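Local structure of histidine triad (HIT) protein (Sinorhizobium meliloti, 3NRD) at residues 5-10 / 38-43. The protein probably binds nucleotides and may act catalytically on them, as a member of the histidine triad (HIT) family. Sequence-based numbering, arbitrary orientation. Where two conformers were deposited one is given.
Sequences FTLDER and ILVPQR. With SO4 (sulfate ion), chain I.
The ring of Phe5 takes Gln42 CA over the centre of one face, a CH-pi contact with CA 3.6 Å from the ring centroid and 13° off the normal. At the ring's edge, near its plane, Arg43 O stands 3.4 Å from Phe5 CE1, while Pro41 O and Val40 CG1 approach obliquely. This is how an N-terminal arm packs where strand 36-41, the middle strand of the antiparallel HIT-fold sheet, runs out into an inverse gamma turn centred on Gln42. CG of Phe5 lies anti to the backbone N (chi1 167°), swung toward the turn, and CZ reaches Val40 CG1 at 3.6 Å. Val40 also meets Leu7, whose CD1 rests 3.8 Å from the same CG1 and nearly as close to CG2, so this valine joins both apolar side chains of the arm. An alanine in place of Phe5 would probably open a gap above Gln42 CA and leave Val40 CG1 with Leu7 as its remaining apolar partner from the arm. Gln91 hydrogen-bonds to Thr6 O and Asp8 N; the Gln42 amide is held at both ends, OE1 by Gln25 NE2, NE2 by Leu23 O and, at 3.2 Å, by sulfate O4. Where the arm enters helix 9-14, Asp8 is the N-cap, and its OD1 accepts from Arg10 N at 2.8 Å.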
loop_
_atom_site.group_PDB
_atom_site.type_symbol
_atom_site.label_atom_id
_atom_site.label_comp_id
_atom_site.label_asym_id
_atom_site.label_seq_id
_atom_site.Cartn_x
_atom_site.Cartn_y
_atom_site.Cartn_z
ATOM N N PHE A 5 -6.409 -15.082 17.799
ATOM C CA PHE A 5 -5.407 -14.304 17.067
ATOM C C PHE A 5 -4.660 -13.362 18.024
ATOM O O PHE A 5 -5.298 -12.741 18.858
ATOM C CB PHE A 5 -6.053 -13.505 15.917
ATOM C CG PHE A 5 -5.156 -12.466 15.338
ATOM C CD1 PHE A 5 -4.214 -12.803 14.385
ATOM C CD2 PHE A 5 -5.270 -11.140 15.733
ATOM C CE1 PHE A 5 -3.381 -11.852 13.841
ATOM C CE2 PHE A 5 -4.432 -10.174 15.207
ATOM C CZ PHE A 5 -3.482 -10.526 14.258
ATOM N N THR A 6 -3.334 -13.275 17.917
ATOM C CA THR A 6 -2.539 -12.349 18.759
ATOM C C THR A 6 -1.996 -11.175 17.948
ATOM O O THR A 6 -1.245 -11.358 16.986
ATOM C CB THR A 6 -1.360 -13.045 19.402
ATOM O OG1 THR A 6 -1.812 -14.279 19.948
ATOM C CG2 THR A 6 -0.713 -12.162 20.505
ATOM N N LEU A 7 -2.378 -9.969 18.350
ATOM C CA LEU A 7 -1.832 -8.761 17.784
ATOM C C LEU A 7 -0.370 -8.661 18.189
ATOM O O LEU A 7 -0.023 -8.948 19.333
ATOM C CB LEU A 7 -2.631 -7.552 18.283
ATOM C CG LEU A 7 -2.290 -6.197 17.692
ATOM C CD1 LEU A 7 -2.627 -6.119 16.191
ATOM C CD2 LEU A 7 -3.007 -5.119 18.496
ATOM N N ASP A 8 0.477 -8.267 17.236
ATOM C CA ASP A 8 1.882 -8.000 17.474
ATOM C C ASP A 8 2.048 -6.924 18.543
ATOM O O ASP A 8 1.382 -5.917 18.468
ATOM C CB ASP A 8 2.543 -7.534 16.176
ATOM C CG ASP A 8 4.007 -7.272 16.333
ATOM O OD1 ASP A 8 4.369 -6.222 16.882
ATOM O OD2 ASP A 8 4.833 -8.101 15.904
ATOM N N GLU A 9 2.943 -7.137 19.503
ATOM C CA GLU A 9 3.096 -6.193 20.639
ATOM C C GLU A 9 3.435 -4.747 20.208
ATOM O O GLU A 9 3.013 -3.795 20.872
ATOM C CB GLU A 9 4.144 -6.665 21.661
ATOM C CG GLU A 9 3.589 -7.573 22.783
ATOM N N ARG A 10 4.172 -4.581 19.112
ATOM C CA ARG A 10 4.538 -3.239 18.669
ATOM C C ARG A 10 3.343 -2.526 18.053
ATOM O O ARG A 10 3.218 -1.299 18.220
ATOM C CB ARG A 10 5.723 -3.257 17.724
ATOM C CG ARG A 10 7.025 -3.669 18.441
ATOM C CD ARG A 10 7.990 -4.306 17.507
ATOM N NE ARG A 10 7.463 -5.571 16.977
ATOM C CZ ARG A 10 8.047 -6.291 16.025
ATOM N NH1 ARG A 10 9.208 -5.908 15.481
ATOM N NH2 ARG A 10 7.475 -7.413 15.619
ATOM N N ILE A 38 -4.621 1.548 10.951
ATOM C CA ILE A 38 -4.146 0.278 10.445
ATOM C C ILE A 38 -5.220 -0.777 10.566
ATOM O O ILE A 38 -6.012 -0.753 11.516
ATOM C CB ILE A 38 -2.809 -0.194 11.100
ATOM C CG1 ILE A 38 -2.936 -0.475 12.574
ATOM C CG2 ILE A 38 -1.757 0.880 10.898
ATOM C CD1 ILE A 38 -1.674 -1.138 13.179
ATOM N N LEU A 39 -5.231 -1.668 9.580
ATOM C CA LEU A 39 -6.147 -2.801 9.525
ATOM C C LEU A 39 -5.303 -4.040 9.716
ATOM O O LEU A 39 -4.329 -4.225 8.999
ATOM C CB LEU A 39 -6.889 -2.877 8.200
ATOM C CG LEU A 39 -8.209 -2.110 8.204
ATOM C CD1 LEU A 39 -7.952 -0.595 8.298
ATOM C CD2 LEU A 39 -9.029 -2.471 6.976
ATOM N N VAL A 40 -5.646 -4.866 10.696
ATOM C CA VAL A 40 -4.838 -6.061 11.009
ATOM C C VAL A 40 -5.755 -7.253 10.832
ATOM O O VAL A 40 -6.627 -7.460 11.685
ATOM C CB VAL A 40 -4.268 -6.016 12.406
ATOM C CG1 VAL A 40 -3.394 -7.320 12.670
ATOM C CG2 VAL A 40 -3.485 -4.712 12.602
ATOM N N PRO A 41 -5.623 -7.976 9.699
ATOM C CA PRO A 41 -6.425 -9.187 9.494
ATOM C C PRO A 41 -6.114 -10.189 10.579
ATOM O O PRO A 41 -4.943 -10.480 10.823
ATOM C CB PRO A 41 -5.937 -9.739 8.161
ATOM C CG PRO A 41 -5.136 -8.706 7.539
ATOM C CD PRO A 41 -4.776 -7.679 8.526
ATOM N N GLN A 42 -7.143 -10.776 11.172
ATOM C CA GLN A 42 -6.971 -11.640 12.351
ATOM C C GLN A 42 -6.725 -13.093 11.945
ATOM O O GLN A 42 -7.468 -14.004 12.325
ATOM C CB GLN A 42 -8.186 -11.514 13.221
ATOM C CG GLN A 42 -8.470 -10.102 13.664
ATOM C CD GLN A 42 -9.789 -10.010 14.387
ATOM O OE1 GLN A 42 -9.813 -9.885 15.599
ATOM N NE2 GLN A 42 -10.892 -10.072 13.643
ATOM N N ARG A 43 -5.667 -13.292 11.166
ATOM C CA ARG A 43 -5.172 -14.604 10.776
ATOM C C ARG A 43 -3.733 -14.744 11.285
ATOM O O ARG A 43 -2.931 -13.847 11.125
ATOM C CB ARG A 43 -5.218 -14.768 9.257
ATOM C CG ARG A 43 -6.552 -14.548 8.590
ATOM C CD ARG A 43 -7.593 -15.554 9.060
ATOM N NE ARG A 43 -8.838 -15.519 8.287
ATOM C CZ ARG A 43 -10.023 -15.989 8.695
ATOM N NH1 ARG A 43 -10.191 -16.496 9.924
ATOM N NH2 ARG A 43 -11.063 -15.909 7.877
HETATM S S SO4 I . -15.394 -10.585 13.879
HETATM O O1 SO4 I . -16.299 -9.831 13.042
HETATM O O2 SO4 I . -15.960 -10.526 15.227
HETATM O O3 SO4 I . -15.308 -11.963 13.407
HETATM O O4 SO4 I . -14.073 -9.977 13.848
#